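Local coordinates for protein putative angiotensinogen (Lampetra fluviatilis, PDB 5INW) that is a serpin that binds heparin, which promotes its inhibition of thrombin through a template mechanism, at residues 223-231 and 241-249; 386-397 and 409-418. The protein carries 1 engineered substitution. One frame throughout, in Å; residues are numbered along the deposited sequence.

Contact 1: 223-231 and 241-249; sequences TSKKFPDVI and VIVNVIYFK
Phe227 drops from the 223-231 loop with its ring laid flat over Val245 of strand 241-249. Val245 CB stands over the middle of one ring face, 3.8 Å from the centroid and 11° off the normal, a CH-pi contact. The two methyls splay to either side of that point: CG1 runs to Phe227 CD2 at 3.9 Å, and CG2 leans toward CD1 and CE1. Phe227 chi1 of -65° places CG beside its own backbone N and aims the ring down at the strand. The next inward-facing residue, Tyr247, meets the same ring at its edge, with CB in the ring plane and 3.9 Å from Phe227 CE1.

Beyond it, the Tyr247 ring swings outward under Lys226. The lysine chain passes obliquely across the tyrosine, its CG 4.2 Å above the ring plane toward the rim and its CE 3.3 Å from Tyr247 OH. That contact is through carbon; the hydroxyl hydrogen-bonds to Glu407. Smaller side chains complete the row. Thr223 CG2 reaches tip to tip with Val245 CG2 at 4.1 Å, while Thr223 OG1 turns back to Ile219 O at the end of the preceding helix. Farther along, Val230 CG1 and Ile231 CD1 both come down on the branches of Val243.

With no hydrogen bond joining the two segments, the loop rides on alternate side chains of the strand. This is the serpin connection that leaves helix F, here helix 208-221, and crosses the face of beta-sheet A before entering its third strand.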
loop_
_atom_site.group_PDB
_atom_site.type_symbol
_atom_site.label_atom_id
_atom_site.label_comp_id
_atom_site.label_asym_id
_atom_site.label_seq_id
_atom_site.Cartn_x
_atom_site.Cartn_y
_atom_site.Cartn_z
ATOM N N THR A 223 14.252 11.526 -0.145
ATOM C CA THR A 223 13.275 10.929 -1.072
ATOM C C THR A 223 13.113 11.829 -2.321
ATOM O O THR A 223 12.041 11.915 -2.933
ATOM C CB THR A 223 11.930 10.725 -0.318
ATOM O OG1 THR A 223 11.386 11.986 0.125
ATOM C CG2 THR A 223 12.090 9.843 0.908
ATOM N N SER A 224 14.225 12.485 -2.695
ATOM C CA SER A 224 14.295 13.612 -3.666
ATOM C C SER A 224 12.965 14.328 -3.872
ATOM O O SER A 224 12.349 14.211 -4.936
ATOM C CB SER A 224 14.869 13.148 -5.013
ATOM O OG SER A 224 16.227 12.816 -4.872
ATOM N N LYS A 225 12.503 15.016 -2.830
ATOM C CA LYS A 225 11.331 15.898 -2.916
ATOM C C LYS A 225 10.014 15.270 -3.398
ATOM O O LYS A 225 9.082 15.989 -3.758
ATOM C CB LYS A 225 11.657 17.153 -3.754
ATOM C CG LYS A 225 12.910 17.920 -3.306
ATOM C CD LYS A 225 12.952 19.353 -3.847
ATOM C CE LYS A 225 14.109 20.151 -3.263
ATOM N NZ LYS A 225 14.037 21.589 -3.651
ATOM N N LYS A 226 9.912 13.946 -3.366
ATOM C CA LYS A 226 8.640 13.296 -3.689
ATOM C C LYS A 226 7.703 13.352 -2.487
ATOM O O LYS A 226 6.494 13.379 -2.629
ATOM C CB LYS A 226 8.872 11.843 -4.092
ATOM C CG LYS A 226 9.534 11.667 -5.454
ATOM C CD LYS A 226 8.619 12.252 -6.550
ATOM C CE LYS A 226 8.919 11.708 -7.943
ATOM N NZ LYS A 226 10.213 12.187 -8.524
ATOM N N PHE A 227 8.289 13.349 -1.299
ATOM C CA PHE A 227 7.543 13.359 -0.075
ATOM C C PHE A 227 7.926 14.564 0.794
ATOM O O PHE A 227 8.836 14.488 1.628
ATOM C CB PHE A 227 7.822 12.058 0.668
ATOM C CG PHE A 227 7.340 10.841 -0.037
ATOM C CD1 PHE A 227 8.135 10.198 -0.931
ATOM C CD2 PHE A 227 6.073 10.356 0.200
ATOM C CE1 PHE A 227 7.688 9.088 -1.575
ATOM C CE2 PHE A 227 5.613 9.248 -0.445
ATOM C CZ PHE A 227 6.423 8.602 -1.329
ATOM N N PRO A 228 7.249 15.702 0.578
ATOM C CA PRO A 228 7.295 16.801 1.550
ATOM C C PRO A 228 6.104 16.576 2.463
ATOM O O PRO A 228 5.329 15.628 2.213
ATOM C CB PRO A 228 7.070 18.008 0.664
ATOM C CG PRO A 228 6.121 17.508 -0.394
ATOM C CD PRO A 228 6.382 16.042 -0.578
ATOM N N ASP A 229 5.934 17.398 3.490
ATOM C CA ASP A 229 4.695 17.372 4.340
ATOM C C ASP A 229 4.058 15.992 4.773
ATOM O O ASP A 229 2.867 15.907 5.038
ATOM C CB ASP A 229 3.608 18.286 3.734
ATOM C CG ASP A 229 3.016 17.734 2.434
ATOM O OD1 ASP A 229 2.909 16.491 2.256
ATOM O OD2 ASP A 229 2.635 18.555 1.573
ATOM N N VAL A 230 4.862 14.946 4.903
ATOM C CA VAL A 230 4.394 13.669 5.379
ATOM C C VAL A 230 3.871 13.828 6.811
ATOM O O VAL A 230 2.972 13.107 7.222
ATOM C CB VAL A 230 5.526 12.612 5.359
ATOM C CG1 VAL A 230 5.118 11.285 6.025
ATOM C CG2 VAL A 230 5.960 12.337 3.938
ATOM N N ILE A 231 4.458 14.721 7.594
ATOM C CA ILE A 231 3.965 14.964 8.949
ATOM C C ILE A 231 3.294 16.343 9.022
ATOM O O ILE A 231 3.850 17.342 8.535
ATOM C CB ILE A 231 5.088 14.824 9.980
ATOM C CG1 ILE A 231 5.496 13.352 10.074
ATOM C CG2 ILE A 231 4.621 15.322 11.326
ATOM C CD1 ILE A 231 6.984 13.209 10.028
ATOM N N VAL A 241 8.202 8.675 16.423
ATOM C CA VAL A 241 7.400 8.661 15.210
ATOM C C VAL A 241 8.094 7.772 14.201
ATOM O O VAL A 241 9.235 8.025 13.897
ATOM C CB VAL A 241 7.269 10.071 14.623
ATOM C CG1 VAL A 241 6.427 10.044 13.354
ATOM C CG2 VAL A 241 6.605 10.947 15.641
ATOM N N ILE A 242 7.402 6.776 13.663
ATOM C CA ILE A 242 7.947 5.836 12.682
ATOM C C ILE A 242 7.289 6.157 11.373
ATOM O O ILE A 242 6.135 6.414 11.349
ATOM C CB ILE A 242 7.572 4.383 13.053
ATOM C CG1 ILE A 242 8.327 3.970 14.327
ATOM C CG2 ILE A 242 7.887 3.386 11.950
ATOM C CD1 ILE A 242 7.702 2.796 15.048
ATOM N N VAL A 243 8.050 6.123 10.294
ATOM C CA VAL A 243 7.561 6.530 8.964
ATOM C C VAL A 243 8.021 5.526 7.938
ATOM O O VAL A 243 9.195 5.179 7.874
ATOM C CB VAL A 243 8.153 7.899 8.562
ATOM C CG1 VAL A 243 7.952 8.172 7.088
ATOM C CG2 VAL A 243 7.574 8.989 9.440
ATOM N N ASN A 244 7.092 5.028 7.159
ATOM C CA ASN A 244 7.436 4.389 5.898
ATOM C C ASN A 244 6.824 5.236 4.798
ATOM O O ASN A 244 5.671 5.664 4.880
ATOM C CB ASN A 244 6.869 2.967 5.754
ATOM C CG ASN A 244 7.184 2.395 4.419
ATOM O OD1 ASN A 244 6.473 2.625 3.441
ATOM N ND2 ASN A 244 8.347 1.782 4.319
ATOM N N VAL A 245 7.607 5.419 3.763
ATOM C CA VAL A 245 7.089 5.836 2.479
ATOM C C VAL A 245 7.505 4.845 1.399
ATOM O O VAL A 245 8.569 4.256 1.466
ATOM C CB VAL A 245 7.577 7.229 2.075
ATOM C CG1 VAL A 245 7.299 8.167 3.203
ATOM C CG2 VAL A 245 9.059 7.214 1.753
ATOM N N ILE A 246 6.715 4.820 0.340
ATOM C CA ILE A 246 6.946 3.966 -0.796
ATOM C C ILE A 246 6.416 4.673 -2.021
ATOM O O ILE A 246 5.313 5.234 -2.011
ATOM C CB ILE A 246 6.306 2.638 -0.503
ATOM C CG1 ILE A 246 6.383 1.688 -1.647
ATOM C CG2 ILE A 246 4.851 2.813 -0.118
ATOM C CD1 ILE A 246 6.046 0.310 -1.106
ATOM N N TYR A 247 7.243 4.674 -3.055
ATOM C CA TYR A 247 6.997 5.372 -4.290
ATOM C C TYR A 247 7.209 4.416 -5.435
ATOM O O TYR A 247 8.279 3.807 -5.504
ATOM C CB TYR A 247 7.987 6.513 -4.453
ATOM C CG TYR A 247 7.889 7.203 -5.796
ATOM C CD1 TYR A 247 6.969 8.183 -5.991
ATOM C CD2 TYR A 247 8.708 6.833 -6.884
ATOM C CE1 TYR A 247 6.860 8.817 -7.207
ATOM C CE2 TYR A 247 8.601 7.442 -8.125
ATOM C CZ TYR A 247 7.663 8.450 -8.279
ATOM O OH TYR A 247 7.468 9.158 -9.464
ATOM N N PHE A 248 6.220 4.336 -6.334
ATOM C CA PHE A 248 6.285 3.535 -7.551
ATOM C C PHE A 248 6.011 4.389 -8.782
ATOM O O PHE A 248 5.044 5.170 -8.789
ATOM C CB PHE A 248 5.221 2.438 -7.457
ATOM C CG PHE A 248 4.853 1.801 -8.775
ATOM C CD1 PHE A 248 5.699 0.876 -9.371
ATOM C CD2 PHE A 248 3.650 2.090 -9.385
ATOM C CE1 PHE A 248 5.375 0.290 -10.569
ATOM C CE2 PHE A 248 3.308 1.501 -10.593
ATOM C CZ PHE A 248 4.162 0.584 -11.173
ATOM N N LYS A 249 6.843 4.266 -9.820
ATOM C CA LYS A 249 6.506 4.877 -11.111
ATOM C C LYS A 249 6.876 3.961 -12.241
ATOM O O LYS A 249 8.052 3.767 -12.525
ATOM C CB LYS A 249 7.153 6.231 -11.323
ATOM C CG LYS A 249 6.662 6.952 -12.577
ATOM C CD LYS A 249 7.324 8.312 -12.682
ATOM C CE LYS A 249 7.051 8.944 -14.021
ATOM N NZ LYS A 249 7.967 10.094 -14.222
#

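Contact 2: 386-397 and 409-418. Residue 418 of segment 409-418 comes from a tag, linker or insertion.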
loop_
_atom_site.group_PDB
_atom_site.type_symbol
_atom_site.label_atom_id
_atom_site.label_comp_id
_atom_site.label_asym_id
_atom_site.label_seq_id
_atom_site.Cartn_x
_atom_site.Cartn_y
_atom_site.Cartn_z
ATOM N N GLN A 386 10.573 4.747 29.787
ATOM C CA GLN A 386 9.169 5.112 29.698
ATOM C C GLN A 386 8.297 3.939 29.230
ATOM O O GLN A 386 8.774 3.046 28.525
ATOM C CB GLN A 386 8.981 6.225 28.668
ATOM C CG GLN A 386 9.433 7.641 29.015
ATOM C CD GLN A 386 9.071 8.660 27.925
ATOM O OE1 GLN A 386 8.452 8.338 26.949
ATOM N NE2 GLN A 386 9.397 9.906 28.149
ATOM N N LYS A 387 7.018 3.976 29.606
ATOM C CA LYS A 387 6.017 3.015 29.146
ATOM C C LYS A 387 5.314 3.593 27.923
ATOM O O LYS A 387 4.559 4.601 28.039
ATOM C CB LYS A 387 4.994 2.683 30.238
ATOM C CG LYS A 387 3.884 1.715 29.788
ATOM C CD LYS A 387 3.063 1.090 30.929
ATOM C CE LYS A 387 3.343 -0.402 31.115
ATOM N NZ LYS A 387 3.092 -0.838 32.524
ATOM N N LEU A 388 5.576 2.961 26.760
ATOM C CA LEU A 388 5.163 3.503 25.470
ATOM C C LEU A 388 4.014 2.687 24.870
ATOM O O LEU A 388 3.908 1.468 25.100
ATOM C CB LEU A 388 6.356 3.553 24.518
ATOM C CG LEU A 388 7.627 4.336 24.945
ATOM C CD1 LEU A 388 8.665 4.295 23.868
ATOM C CD2 LEU A 388 7.294 5.783 25.299
ATOM N N HIS A 389 3.142 3.396 24.144
ATOM C CA HIS A 389 2.081 2.781 23.388
ATOM C C HIS A 389 1.978 3.506 22.064
ATOM O O HIS A 389 2.436 4.653 21.941
ATOM C CB HIS A 389 0.725 2.842 24.164
ATOM C CG HIS A 389 0.220 4.233 24.435
ATOM N ND1 HIS A 389 -0.842 4.780 23.753
ATOM C CD2 HIS A 389 0.629 5.181 25.309
ATOM C CE1 HIS A 389 -1.075 6.002 24.194
ATOM N NE2 HIS A 389 -0.180 6.277 25.125
ATOM N N VAL A 390 1.305 2.867 21.099
ATOM C CA VAL A 390 0.966 3.512 19.832
ATOM C C VAL A 390 -0.229 4.446 20.048
ATOM O O VAL A 390 -1.334 4.006 20.303
ATOM C CB VAL A 390 0.579 2.491 18.737
ATOM C CG1 VAL A 390 0.254 3.199 17.439
ATOM C CG2 VAL A 390 1.684 1.466 18.526
ATOM N N ASP A 391 -0.009 5.738 19.853
ATOM C CA ASP A 391 -1.078 6.731 19.888
ATOM C C ASP A 391 -1.925 6.698 18.661
ATOM O O ASP A 391 -3.100 6.717 18.763
ATOM C CB ASP A 391 -0.489 8.116 19.982
ATOM C CG ASP A 391 -1.531 9.153 20.257
ATOM O OD1 ASP A 391 -2.428 8.899 21.099
ATOM O OD2 ASP A 391 -1.435 10.240 19.669
ATOM N N LYS A 392 -1.300 6.633 17.496
ATOM C CA LYS A 392 -1.906 6.939 16.233
ATOM C C LYS A 392 -1.145 6.287 15.058
ATOM O O LYS A 392 0.111 6.310 15.017
ATOM C CB LYS A 392 -1.896 8.465 16.063
ATOM C CG LYS A 392 -2.517 8.941 14.744
ATOM C CD LYS A 392 -3.189 10.307 14.841
ATOM C CE LYS A 392 -4.542 10.334 14.131
ATOM N NZ LYS A 392 -5.443 11.437 14.622
ATOM N N ILE A 393 -1.912 5.788 14.087
ATOM C CA ILE A 393 -1.386 5.298 12.806
ATOM C C ILE A 393 -2.187 5.771 11.598
ATOM O O ILE A 393 -3.334 5.411 11.439
ATOM C CB ILE A 393 -1.420 3.777 12.741
ATOM C CG1 ILE A 393 -0.571 3.184 13.845
ATOM C CG2 ILE A 393 -0.891 3.284 11.413
ATOM C CD1 ILE A 393 -0.444 1.669 13.755
ATOM N N THR A 394 -1.583 6.588 10.763
ATOM C CA THR A 394 -2.260 7.067 9.577
ATOM C C THR A 394 -1.678 6.329 8.394
ATOM O O THR A 394 -0.621 5.736 8.498
ATOM C CB THR A 394 -2.182 8.613 9.455
ATOM O OG1 THR A 394 -0.850 9.090 9.673
ATOM C CG2 THR A 394 -3.020 9.221 10.534
ATOM N N HIS A 395 -2.434 6.292 7.307
ATOM C CA HIS A 395 -1.971 5.770 6.047
ATOM C C HIS A 395 -2.569 6.643 4.998
ATOM O O HIS A 395 -3.712 6.924 5.037
ATOM C CB HIS A 395 -2.374 4.328 5.828
ATOM C CG HIS A 395 -1.801 3.760 4.583
ATOM N ND1 HIS A 395 -0.512 3.289 4.506
ATOM C CD2 HIS A 395 -2.295 3.691 3.333
ATOM C CE1 HIS A 395 -0.255 2.918 3.270
ATOM N NE2 HIS A 395 -1.325 3.145 2.542
ATOM N N LYS A 396 -1.757 7.112 4.082
ATOM C CA LYS A 396 -2.160 8.068 3.042
ATOM C C LYS A 396 -1.561 7.544 1.720
ATOM O O LYS A 396 -0.401 7.078 1.688
ATOM C CB LYS A 396 -1.600 9.429 3.427
ATOM C CG LYS A 396 -2.332 10.621 2.868
ATOM C CD LYS A 396 -1.840 11.047 1.464
ATOM C CE LYS A 396 -2.709 12.158 0.867
ATOM N NZ LYS A 396 -1.922 13.069 -0.003
ATOM N N SER A 397 -2.338 7.540 0.643
ATOM C CA SER A 397 -1.842 7.029 -0.659
ATOM C C SER A 397 -2.408 7.744 -1.862
ATOM O O SER A 397 -3.478 8.283 -1.776
ATOM C CB SER A 397 -2.142 5.541 -0.764
ATOM O OG SER A 397 -3.539 5.381 -0.657
ATOM N N LYS A 409 2.106 6.721 -4.706
ATOM C CA LYS A 409 2.813 7.020 -3.469
ATOM C C LYS A 409 2.001 6.411 -2.344
ATOM O O LYS A 409 0.795 6.410 -2.427
ATOM C CB LYS A 409 2.819 8.520 -3.225
ATOM C CG LYS A 409 3.749 9.325 -4.088
ATOM C CD LYS A 409 3.366 10.821 -4.128
ATOM C CE LYS A 409 3.738 11.449 -5.490
ATOM N NZ LYS A 409 2.746 12.410 -6.090
ATOM N N ALA A 410 2.663 5.955 -1.287
ATOM C CA ALA A 410 2.023 5.716 0.006
ATOM C C ALA A 410 2.921 6.179 1.128
ATOM O O ALA A 410 4.117 6.242 0.967
ATOM C CB ALA A 410 1.702 4.235 0.195
ATOM N N GLU A 411 2.320 6.433 2.281
ATOM C CA GLU A 411 2.989 6.981 3.467
ATOM C C GLU A 411 2.275 6.415 4.680
ATOM O O GLU A 411 1.068 6.622 4.810
ATOM C CB GLU A 411 2.699 8.450 3.518
ATOM C CG GLU A 411 3.035 9.253 2.273
ATOM C CD GLU A 411 2.695 10.725 2.426
ATOM O OE1 GLU A 411 1.783 11.092 3.217
ATOM O OE2 GLU A 411 3.343 11.524 1.725
ATOM N N THR A 412 2.998 5.699 5.538
ATOM C CA THR A 412 2.470 5.271 6.809
ATOM C C THR A 412 3.252 5.955 7.914
ATOM O O THR A 412 4.472 5.949 7.911
ATOM C CB THR A 412 2.661 3.799 6.951
ATOM O OG1 THR A 412 2.167 3.188 5.753
ATOM C CG2 THR A 412 1.956 3.265 8.185
ATOM N N VAL A 413 2.523 6.523 8.864
ATOM C CA VAL A 413 3.070 7.236 9.988
ATOM C C VAL A 413 2.533 6.600 11.276
ATOM O O VAL A 413 1.336 6.431 11.413
ATOM C CB VAL A 413 2.702 8.736 9.918
ATOM C CG1 VAL A 413 3.253 9.494 11.115
ATOM C CG2 VAL A 413 3.276 9.330 8.689
ATOM N N VAL A 414 3.422 6.356 12.252
ATOM C CA VAL A 414 3.062 5.794 13.552
ATOM C C VAL A 414 3.544 6.738 14.617
ATOM O O VAL A 414 4.674 7.177 14.570
ATOM C CB VAL A 414 3.738 4.442 13.777
ATOM C CG1 VAL A 414 3.219 3.797 15.058
ATOM C CG2 VAL A 414 3.467 3.499 12.598
ATOM N N GLY A 415 2.695 7.091 15.569
ATOM C CA GLY A 415 3.115 8.027 16.617
ATOM C C GLY A 415 3.103 7.262 17.898
ATOM O O GLY A 415 2.099 6.606 18.199
ATOM N N ILE A 416 4.185 7.343 18.661
ATOM C CA ILE A 416 4.306 6.617 19.893
ATOM C C ILE A 416 4.392 7.627 21.056
ATOM O O ILE A 416 5.210 8.507 21.020
ATOM C CB ILE A 416 5.595 5.749 19.909
ATOM C CG1 ILE A 416 5.795 4.927 18.637
ATOM C CG2 ILE A 416 5.636 4.805 21.130
ATOM C CD1 ILE A 416 5.101 3.605 18.613
ATOM N N MET A 417 3.587 7.455 22.103
ATOM C CA MET A 417 3.557 8.350 23.306
ATOM C C MET A 417 3.709 7.564 24.613
ATOM O O MET A 417 3.655 6.316 24.615
ATOM C CB MET A 417 2.186 9.053 23.393
ATOM C CG MET A 417 1.857 10.078 22.325
ATOM S SD MET A 417 0.647 11.276 22.932
ATOM C CE MET A 417 -0.402 10.332 24.044
ATOM N N ALA A 418 3.820 8.292 25.730
ATOM C CA ALA A 418 3.529 7.741 27.093
ATOM C C ALA A 418 2.276 8.363 27.730
ATOM O O ALA A 418 1.976 8.072 28.879
ATOM C CB ALA A 418 4.722 7.946 27.992
#
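The His395 ring meets Thr412 edge-on: OG1 lies in the ring plane, 3.0 Å from ND1, in a hydrogen bond of 143°. Ala410 CB approaches the same imidazole obliquely. The other histidine, His389, has the carbonyl carbon of Ala418, an inserted residue, at its ring edge, while Met417 O comes in obliquely, 3.3 Å from CD2; Tyr375, outside the two segments, also meets the His389 ring.

Both rings belong to a beta hairpin in which strand 409-417, the inserted reactive-loop strand of a cleaved serpin, lies antiparallel to strand 389-397. His395 reaches its partner with CG anti to the backbone N (chi1 -175°), and NE2 accepts from the backbone N of Ser109. With an alanine here, Thr412 OG1 would probably keep Ser112 but lose its cross-strand mate, the Ser109 amide would lose its acceptor, and a gap would open beside Ala410.

On the same buried side, Val414 CG1 reaches across to both Val390 CG1 and Ile393 CG1, and Ile416 CD1 touches Val390 CG2; helix 110-122 packs against Thr412 and Val414. The opposite side is more exposed. Here Met417 crosses Asp391, its CG 3.9 Å from Asp391 CB, and Lys396 NZ stays 5.3 Å from Glu411 OE1, too far for a salt bridge.

The regular ladder slips by one residue at a classic beta bulge. Two consecutive amides turn to the single acceptor Gly415 O, Asp391 N at 2.8 Å, tilted 18° out of the carbonyl plane, and Lys392 N in a weak bond at 3.5 Å.

Contact 1 closes before contact 2 opens along the chain, and their centres lie 14 Å apart in the same large sheet. Strand 238-251 of contact 1 is the direct neighbour of strand 405-417 of contact 2, which has strand 389-401 on its other side. The seam includes probable hydrogen bonds from Thr412 N to Asn244 O and from Ala410 N to Ile246 O, both 2.8 Å. Above it, Glu411 OE2 packs against Phe227 and Val230, bringing the 223-231 loop over both strands. Full placement of strand 405-417 between these neighbours is the loop-inserted state of serpin sheet A, reached here after cleavage of the reactive loop.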